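Local atomic coordinates of cohesin (Archaeoglobus fulgidus, PDB entry 2XDH), a protein that probably binds dockerin modules as the cohesin domain of a longer archaeal protein, for which carbohydrate binding has also been inferred. Residues D17-V22 / Y86-V91; L37-V42 / Y61-N66. All coordinates share one frame; numbering follows the deposited sequence. Where two conformers were deposited one is given.

Contact 1. Residues D17-V22 / Y86-V91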
ATOM      1  N   ASP A  17      -4.313  16.821 -37.228  1.00 56.81           N
ATOM      2  CA  ASP A  17      -4.596  15.795 -36.245  1.00 53.43           C
ATOM      3  C   ASP A  17      -3.898  16.151 -34.939  1.00 63.31           C
ATOM      4  O   ASP A  17      -2.822  16.759 -34.940  1.00 64.16           O
ATOM      5  CB  ASP A  17      -4.135  14.428 -36.738  1.00 64.02           C
ATOM      6  CG  ASP A  17      -4.777  14.041 -38.050  1.00 73.27           C
ATOM      7  OD1 ASP A  17      -4.133  13.316 -38.834  1.00 78.79           O
ATOM      8  OD2 ASP A  17      -5.924  14.468 -38.299  1.00 75.39           O
ATOM      9  N   ILE A  18      -4.528  15.791 -33.826  1.00 65.51           N
ATOM     10  CA  ILE A  18      -3.916  15.939 -32.515  1.00 53.99           C
ATOM     11  C   ILE A  18      -3.998  14.622 -31.766  1.00 52.12           C
ATOM     12  O   ILE A  18      -4.873  13.796 -32.027  1.00 54.58           O
ATOM     13  CB  ILE A  18      -4.621  17.002 -31.655  1.00 63.31           C
ATOM     14  CG1 ILE A  18      -6.075  16.598 -31.397  1.00 63.64           C
ATOM     15  CG2 ILE A  18      -4.537  18.358 -32.302  1.00 62.21           C
ATOM     16  CD1 ILE A  18      -6.791  17.486 -30.405  1.00 57.87           C
ATOM     17  N   GLN A  19      -3.082  14.432 -30.827  1.00 55.37           N
ATOM     18  CA  GLN A  19      -3.070  13.240 -29.994  1.00 54.96           C
ATOM     19  C   GLN A  19      -3.259  13.685 -28.549  1.00 50.41           C
ATOM     20  O   GLN A  19      -2.420  14.392 -28.008  1.00 55.85           O
ATOM     21  CB  GLN A  19      -1.744  12.499 -30.166  1.00 61.83           C
ATOM     22  CG  GLN A  19      -1.742  11.071 -29.669  1.00 70.62           C
ATOM     23  CD  GLN A  19      -1.919  10.063 -30.787  1.00 82.64           C
ATOM     24  OE1 GLN A  19      -1.792  10.396 -31.969  1.00 86.97           O
ATOM     25  NE2 GLN A  19      -2.213   8.819 -30.421  1.00 79.99           N
ATOM     26  N   VAL A  20      -4.375  13.296 -27.942  1.00 41.75           N
ATOM     27  CA  VAL A  20      -4.696  13.703 -26.571  1.00 33.11           C
ATOM     28  C   VAL A  20      -4.699  12.492 -25.653  1.00 34.28           C
ATOM     29  O   VAL A  20      -5.476  11.557 -25.851  1.00 36.97           O
ATOM     30  CB  VAL A  20      -6.089  14.334 -26.486  1.00 39.04           C
ATOM     31  CG1 VAL A  20      -6.420  14.682 -25.048  1.00 41.89           C
ATOM     32  CG2 VAL A  20      -6.180  15.577 -27.400  1.00 45.98           C
ATOM     33  N   PRO A  21      -3.818  12.495 -24.652  1.00 40.19           N
ATOM     34  CA  PRO A  21      -3.804  11.378 -23.712  1.00 34.32           C
ATOM     35  C   PRO A  21      -4.836  11.570 -22.618  1.00 35.15           C
ATOM     36  O   PRO A  21      -5.197  12.707 -22.292  1.00 33.70           O
ATOM     37  CB  PRO A  21      -2.409  11.474 -23.095  1.00 38.22           C
ATOM     38  CG  PRO A  21      -2.139  12.969 -23.063  1.00 42.81           C
ATOM     39  CD  PRO A  21      -2.768  13.494 -24.353  1.00 48.49           C
ATOM     40  N   VAL A  22      -5.303  10.457 -22.056  1.00 33.32           N
ATOM     41  CA  VAL A  22      -5.971  10.473 -20.760  1.00 27.72           C
ATOM     42  C   VAL A  22      -5.057   9.711 -19.806  1.00 37.69           C
ATOM     43  O   VAL A  22      -4.696   8.556 -20.063  1.00 32.20           O
ATOM     44  CB  VAL A  22      -7.349   9.819 -20.843  1.00 29.47           C
ATOM     45  CG1 VAL A  22      -7.941   9.603 -19.453  1.00 28.81           C
ATOM     46  CG2 VAL A  22      -8.278  10.674 -21.724  1.00 28.74           C
ATOM     47  N   TYR A  86      -4.683   7.070 -25.559  1.00 33.47           N
ATOM     48  CA  TYR A  86      -4.477   8.286 -26.338  1.00 38.01           C
ATOM     49  C   TYR A  86      -5.635   8.338 -27.317  1.00 38.05           C
ATOM     50  O   TYR A  86      -6.043   7.302 -27.848  1.00 41.77           O
ATOM     51  CB  TYR A  86      -3.152   8.212 -27.127  1.00 42.18           C
ATOM     52  CG  TYR A  86      -1.920   8.578 -26.325  1.00 54.25           C
ATOM     53  CD1 TYR A  86      -1.453   9.894 -26.301  1.00 55.65           C
ATOM     54  CD2 TYR A  86      -1.215   7.619 -25.596  1.00 55.69           C
ATOM     55  CE1 TYR A  86      -0.322  10.251 -25.571  1.00 47.00           C
ATOM     56  CE2 TYR A  86      -0.080   7.970 -24.851  1.00 50.52           C
ATOM     57  CZ  TYR A  86       0.354   9.292 -24.847  1.00 56.31           C
ATOM     58  OH  TYR A  86       1.466   9.668 -24.122  1.00 59.92           O
ATOM     59  N   VAL A  87      -6.185   9.521 -27.545  1.00 37.14           N
ATOM     60  CA  VAL A  87      -7.172   9.660 -28.603  1.00 38.98           C
ATOM     61  C   VAL A  87      -6.578  10.482 -29.739  1.00 40.62           C
ATOM     62  O   VAL A  87      -6.045  11.563 -29.526  1.00 40.68           O
ATOM     63  CB  VAL A  87      -8.507  10.278 -28.102  1.00 37.90           C
ATOM     64  CG1 VAL A  87      -9.517  10.355 -29.239  1.00 37.47           C
ATOM     65  CG2 VAL A  87      -9.081   9.439 -26.966  1.00 30.85           C
ATOM     66  N   LYS A  88      -6.635   9.944 -30.950  1.00 45.20           N
ATOM     67  CA  LYS A  88      -6.212  10.709 -32.106  1.00 39.55           C
ATOM     68  C   LYS A  88      -7.442  11.422 -32.647  1.00 44.95           C
ATOM     69  O   LYS A  88      -8.421  10.778 -33.041  1.00 42.75           O
ATOM     70  CB  LYS A  88      -5.593   9.800 -33.174  1.00 43.55           C
ATOM     71  CG  LYS A  88      -4.977  10.574 -34.333  1.00 64.25           C
ATOM     72  CD  LYS A  88      -4.316   9.648 -35.345  1.00 77.03           C
ATOM     73  CE  LYS A  88      -3.393  10.427 -36.269  1.00 86.49           C
ATOM     74  NZ  LYS A  88      -2.402  11.223 -35.477  1.00 89.21           N
ATOM     75  N   PHE A  89      -7.397  12.750 -32.642  1.00 40.48           N
ATOM     76  CA  PHE A  89      -8.501  13.561 -33.130  1.00 44.03           C
ATOM     77  C   PHE A  89      -8.076  14.264 -34.400  1.00 50.30           C
ATOM     78  O   PHE A  89      -6.890  14.481 -34.639  1.00 55.50           O
ATOM     79  CB  PHE A  89      -8.866  14.658 -32.134  1.00 46.66           C
ATOM     80  CG  PHE A  89      -9.605  14.180 -30.912  1.00 47.33           C
ATOM     81  CD1 PHE A  89     -10.901  13.701 -31.011  1.00 40.05           C
ATOM     82  CD2 PHE A  89      -9.019  14.277 -29.652  1.00 40.77           C
ATOM     83  CE1 PHE A  89     -11.594  13.303 -29.887  1.00 43.47           C
ATOM     84  CE2 PHE A  89      -9.690  13.880 -28.531  1.00 38.85           C
ATOM     85  CZ  PHE A  89     -10.987  13.388 -28.633  1.00 37.34           C
ATOM     86  N   ARG A  90      -9.056  14.638 -35.208  1.00 47.19           N
ATOM     87  CA  ARG A  90      -8.811  15.524 -36.324  1.00 48.48           C
ATOM     88  C   ARG A  90      -9.615  16.769 -36.054  1.00 49.26           C
ATOM     89  O   ARG A  90     -10.781  16.688 -35.666  1.00 50.94           O
ATOM     90  CB  ARG A  90      -9.251  14.888 -37.636  1.00 59.03           C
ATOM     91  CG  ARG A  90      -9.404  15.893 -38.760  1.00 72.21           C
ATOM     92  CD  ARG A  90      -8.807  15.365 -40.039  1.00 79.12           C
ATOM     93  NE  ARG A  90      -9.111  16.233 -41.169  1.00 97.92           N
ATOM     94  CZ  ARG A  90      -8.873  15.912 -42.435  1.00100.35           C
ATOM     95  NH1 ARG A  90      -8.328  14.738 -42.727  1.00 96.00           N
ATOM     96  NH2 ARG A  90      -9.181  16.764 -43.405  1.00110.85           N
ATOM     97  N   VAL A  91      -8.987  17.922 -36.230  1.00 52.72           N
ATOM     98  CA  VAL A  91      -9.664  19.186 -35.986  1.00 56.62           C
ATOM     99  C   VAL A  91     -10.466  19.577 -37.222  1.00 65.45           C
ATOM    100  O   VAL A  91      -9.902  19.926 -38.258  1.00 66.02           O
ATOM    101  CB  VAL A  91      -8.654  20.296 -35.634  1.00 51.74           C
ATOM    102  CG1 VAL A  91      -9.376  21.595 -35.284  1.00 50.66           C
ATOM    103  CG2 VAL A  91      -7.746  19.844 -34.503  1.00 48.24           C
TER
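Ile-18 pairs with Phe-89 and Val-20 with Val-87, the two hydrogen-bonded pairs of an antiparallel ladder whose two short segments have N-to-C directions 157° apart. Each pair exchanges two N-H...O bonds; the shortest joins Val-87 N to Val-20 O at 2.7 Å. CA-H...O contacts from Asp-17, Gln-19, Tyr-86 and Lys-88 bring further donors to the four carbonyl oxygens. Apolar packing occupies the face of Ile-18, Val-20, Val-87 and Phe-89. Ile-18 CG1 lies between its backbone N and carbonyl carbon (chi1 62°) and meets Phe-89 CB at 3.5 Å, while Val-20 CG2 reaches the ring edge in plane, 3.8 Å from Phe-89 CD2. Val-87 CG1 covers a face of that ring, toward its rim. Phe-149 packs on Ile-18 and Leu-125 on Val-20. On the face of Gln-19 and Pro-21, a CH-pi contact sets Pro-21 CB over the Tyr-86 ring, 3.9 Å from its centroid, and the Gln-19 side chain crosses that of Tyr-86 at about a right angle, with NE2 3.5 Å from Tyr-86 CB. Electrostatics are loose: Lys-88 NZ stays 4.3 Å from Asp-17 OD1, too far for a salt bridge. The backbone bonds and the hydrocarbon face appear to carry most of the cohesion here, and charge attraction across the more exposed face probably adds no more than a diffuse contribution.

Contact 2. Residues L37-V42 / Y61-N66. Unlike the reference sequence in segment 61-66: Gln-62 (reference Asn).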
ATOM      1  N   LEU A  37     -15.235   9.627 -22.078  1.00 31.55           N
ATOM      2  CA  LEU A  37     -14.620  10.912 -22.422  1.00 35.10           C
ATOM      3  C   LEU A  37     -15.502  11.612 -23.428  1.00 33.22           C
ATOM      4  O   LEU A  37     -15.716  11.101 -24.525  1.00 35.92           O
ATOM      5  CB  LEU A  37     -13.244  10.697 -23.053  1.00 36.53           C
ATOM      6  CG  LEU A  37     -12.550  11.980 -23.529  1.00 39.03           C
ATOM      7  CD1 LEU A  37     -12.102  12.813 -22.340  1.00 33.39           C
ATOM      8  CD2 LEU A  37     -11.352  11.645 -24.409  1.00 42.68           C
ATOM      9  N   SER A  38     -16.040  12.768 -23.060  0.60 32.07           N
ATOM     10  CA  SER A  38     -16.845  13.528 -24.005  0.60 39.30           C
ATOM     11  C   SER A  38     -15.947  14.537 -24.697  0.60 41.89           C
ATOM     12  O   SER A  38     -15.026  15.072 -24.085  0.60 39.81           O
ATOM     13  CB  SER A  38     -18.003  14.239 -23.297  0.60 43.71           C
ATOM     14  OG  SER A  38     -18.929  13.302 -22.779  0.60 44.23           O
ATOM     15  N   TYR A  39     -16.210  14.792 -25.974  1.00 44.32           N
ATOM     16  CA  TYR A  39     -15.395  15.726 -26.738  1.00 45.45           C
ATOM     17  C   TYR A  39     -16.250  16.685 -27.566  1.00 45.63           C
ATOM     18  O   TYR A  39     -17.386  16.369 -27.903  1.00 48.05           O
ATOM     19  CB  TYR A  39     -14.433  14.949 -27.633  1.00 38.62           C
ATOM     20  CG  TYR A  39     -15.124  14.023 -28.597  1.00 38.07           C
ATOM     21  CD1 TYR A  39     -15.413  14.427 -29.893  1.00 48.60           C
ATOM     22  CD2 TYR A  39     -15.489  12.737 -28.216  1.00 45.77           C
ATOM     23  CE1 TYR A  39     -16.048  13.576 -30.786  1.00 51.37           C
ATOM     24  CE2 TYR A  39     -16.126  11.877 -29.102  1.00 42.10           C
ATOM     25  CZ  TYR A  39     -16.402  12.309 -30.386  1.00 50.82           C
ATOM     26  OH  TYR A  39     -17.028  11.468 -31.280  1.00 61.52           O
ATOM     27  N   PRO A  40     -15.704  17.867 -27.892  1.00 43.45           N
ATOM     28  CA  PRO A  40     -16.455  18.902 -28.623  1.00 45.01           C
ATOM     29  C   PRO A  40     -16.724  18.576 -30.093  1.00 50.69           C
ATOM     30  O   PRO A  40     -16.030  17.746 -30.685  1.00 45.35           O
ATOM     31  CB  PRO A  40     -15.548  20.132 -28.520  1.00 48.52           C
ATOM     32  CG  PRO A  40     -14.170  19.578 -28.291  1.00 44.98           C
ATOM     33  CD  PRO A  40     -14.363  18.324 -27.491  1.00 44.92           C
ATOM     34  N   ASN A  41     -17.723  19.250 -30.667  1.00 52.09           N
ATOM     35  CA  ASN A  41     -18.099  19.087 -32.073  1.00 65.54           C
ATOM     36  C   ASN A  41     -16.987  19.428 -33.051  1.00 63.96           C
ATOM     37  O   ASN A  41     -16.979  18.950 -34.181  1.00 69.66           O
ATOM     38  CB  ASN A  41     -19.312  19.958 -32.412  1.00 76.34           C
ATOM     39  CG  ASN A  41     -20.606  19.369 -31.910  1.00 86.59           C
ATOM     40  OD1 ASN A  41     -20.752  18.151 -31.821  1.00 90.47           O
ATOM     41  ND2 ASN A  41     -21.559  20.233 -31.577  1.00 88.88           N
ATOM     42  N   VAL A  42     -16.054  20.275 -32.622  0.88 55.14           N
ATOM     43  CA  VAL A  42     -14.947  20.671 -33.482  0.88 51.39           C
ATOM     44  C   VAL A  42     -13.923  19.559 -33.645  0.88 54.05           C
ATOM     45  O   VAL A  42     -13.016  19.664 -34.470  0.88 58.52           O
ATOM     46  CB  VAL A  42     -14.244  21.946 -32.973  0.88 53.95           C
ATOM     47  CG1 VAL A  42     -15.168  23.146 -33.108  0.88 54.28           C
ATOM     48  CG2 VAL A  42     -13.784  21.771 -31.536  0.88 49.32           C
ATOM     49  N   TYR A  61     -12.969   0.046 -26.509  1.00 36.39           N
ATOM     50  CA  TYR A  61     -13.537   1.382 -26.603  1.00 36.05           C
ATOM     51  C   TYR A  61     -14.676   1.394 -27.602  1.00 43.70           C
ATOM     52  O   TYR A  61     -14.733   0.570 -28.511  1.00 37.70           O
ATOM     53  CB  TYR A  61     -12.485   2.426 -26.981  1.00 33.98           C
ATOM     54  CG  TYR A  61     -11.945   2.277 -28.396  1.00 42.87           C
ATOM     55  CD1 TYR A  61     -12.500   2.989 -29.457  1.00 46.18           C
ATOM     56  CD2 TYR A  61     -10.874   1.427 -28.666  1.00 40.10           C
ATOM     57  CE1 TYR A  61     -12.000   2.857 -30.757  1.00 51.21           C
ATOM     58  CE2 TYR A  61     -10.369   1.288 -29.960  1.00 46.85           C
ATOM     59  CZ  TYR A  61     -10.940   2.003 -30.996  1.00 54.09           C
ATOM     60  OH  TYR A  61     -10.431   1.860 -32.261  1.00 58.82           O
ATOM     61  N   GLN A  62     -15.592   2.328 -27.424  1.00 39.94           N
ATOM     62  CA  GLN A  62     -16.699   2.466 -28.352  1.00 43.39           C
ATOM     63  C   GLN A  62     -17.008   3.943 -28.502  1.00 46.20           C
ATOM     64  O   GLN A  62     -17.210   4.643 -27.509  1.00 45.19           O
ATOM     65  CB  GLN A  62     -17.919   1.685 -27.856  1.00 49.96           C
ATOM     66  CG  GLN A  62     -19.249   2.101 -28.494  1.00 69.49           C
ATOM     67  CD  GLN A  62     -19.310   1.822 -29.987  1.00 92.53           C
ATOM     68  OE1 GLN A  62     -20.328   2.080 -30.636  1.00110.33           O
ATOM     69  NE2 GLN A  62     -18.223   1.295 -30.540  1.00 93.63           N
ATOM     70  N   VAL A  63     -17.011   4.421 -29.742  1.00 42.37           N
ATOM     71  CA  VAL A  63     -17.286   5.831 -30.006  1.00 46.11           C
ATOM     72  C   VAL A  63     -18.733   5.983 -30.428  1.00 53.53           C
ATOM     73  O   VAL A  63     -19.143   5.434 -31.445  1.00 51.72           O
ATOM     74  CB  VAL A  63     -16.386   6.386 -31.119  1.00 47.65           C
ATOM     75  CG1 VAL A  63     -16.739   7.848 -31.413  1.00 46.62           C
ATOM     76  CG2 VAL A  63     -14.917   6.244 -30.746  1.00 47.93           C
ATOM     77  N   GLU A  64     -19.511   6.717 -29.640  1.00 54.60           N
ATOM     78  CA  GLU A  64     -20.913   6.943 -29.964  1.00 59.31           C
ATOM     79  C   GLU A  64     -21.300   8.386 -29.707  1.00 50.38           C
ATOM     80  O   GLU A  64     -21.268   8.864 -28.575  1.00 56.16           O
ATOM     81  CB  GLU A  64     -21.825   5.980 -29.196  1.00 76.03           C
ATOM     82  CG  GLU A  64     -21.635   5.971 -27.686  1.00 86.06           C
ATOM     83  CD  GLU A  64     -22.372   4.819 -27.017  1.00 94.86           C
ATOM     84  OE1 GLU A  64     -22.656   3.811 -27.703  1.00 96.44           O
ATOM     85  OE2 GLU A  64     -22.670   4.923 -25.808  1.00 95.59           O
ATOM     86  N   GLY A  65     -21.667   9.081 -30.776  1.00 54.00           N
ATOM     87  CA  GLY A  65     -21.951  10.496 -30.691  1.00 60.82           C
ATOM     88  C   GLY A  65     -20.692  11.230 -30.281  1.00 61.78           C
ATOM     89  O   GLY A  65     -19.604  10.971 -30.807  1.00 63.53           O
ATOM     90  N   ASN A  66     -20.835  12.141 -29.332  1.00 47.92           N
ATOM     91  CA  ASN A  66     -19.698  12.907 -28.847  1.00 48.66           C
ATOM     92  C   ASN A  66     -19.080  12.317 -27.589  1.00 43.05           C
ATOM     93  O   ASN A  66     -18.568  13.042 -26.744  1.00 46.70           O
ATOM     94  CB  ASN A  66     -20.108  14.358 -28.601  1.00 50.93           C
ATOM     95  CG  ASN A  66     -20.106  15.183 -29.876  1.00 76.83           C
ATOM     96  OD1 ASN A  66     -19.774  14.682 -30.954  1.00 77.53           O
ATOM     97  ND2 ASN A  66     -20.481  16.454 -29.762  1.00 88.32           N
TER
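Tyr-39 N donates to Asn-66 O at 3.0 Å, an N-H...O bond of 161° that carries the antiparallel pairing of strands 17-38 and 67-74 past the end of the first strand, following the backbone bonds of Leu-37 with Ile-68. The same oxygen receives a CA-H...O contact from Ser-38 CA at 3.3 Å. Tyr-39 CG lies between the backbone N and the carbonyl carbon (chi1 59°), and the ring lies against the backbone of residues 65-66. Asn-66 CA sits over one ring face, displaced toward the rim and 4.0 Å from the centroid, a CH-pi contact, while Asn-66 C comes to 3.3 Å from Tyr-39 CE2. At the far end of the ring Tyr-39 OH approaches Gly-65 O at 2.7 Å, though the bond is weak, and it touches Val-63 CG1 at 3.6 Å. Gly-65 and Asn-66 are the two corner residues of the hairpin linking strands 58-64 and 67-74. Their backbone angles, with phi positive at Gly-65, are close to those of a type II' turn, so the contact seats a hairpin tip of the cohesin beta sandwich on the segment leaving strand 17-38. Val-45, Ile-68 and Leu-125 also pack against Tyr-39, which is buried. Toward solvent, Asn-66 ND2 donates to Asn-41 OD1 at 2.7 Å. The bond is nearly straight at the hydrogen and lies in the amide plane of Asn-66, but it meets the Asn-41 carbonyl from above its plane, the two amide planes being turned 60° apart. Asn-66 CB rests 3.5 Å from Tyr-39 O, where the asparagine side chain passes the Tyr-39 backbone before reaching Asn-41.

How the contacts relate
After strand 3-12 the chain enters strand 17-38, whose first residues form one side of contact 1 and whose last two residues, with the loop after them, form one side of contact 2. Strand 43-50 and strand 58-64 follow, and the tip after the latter closes contact 2. Strand 82-91 then returns to residues 17-22 and closes contact 1, so the loop of contact 2 is nested inside that of contact 1. Their centres are 12 Å apart, yet they meet in the core: Phe-89 packs on the ring face of Tyr-39 opposite Asn-66, and Leu-37 touches Val-22 and Val-87. Together they tie strand 82-91 to the start of strand 17-38 and the 58-74 hairpin to its end.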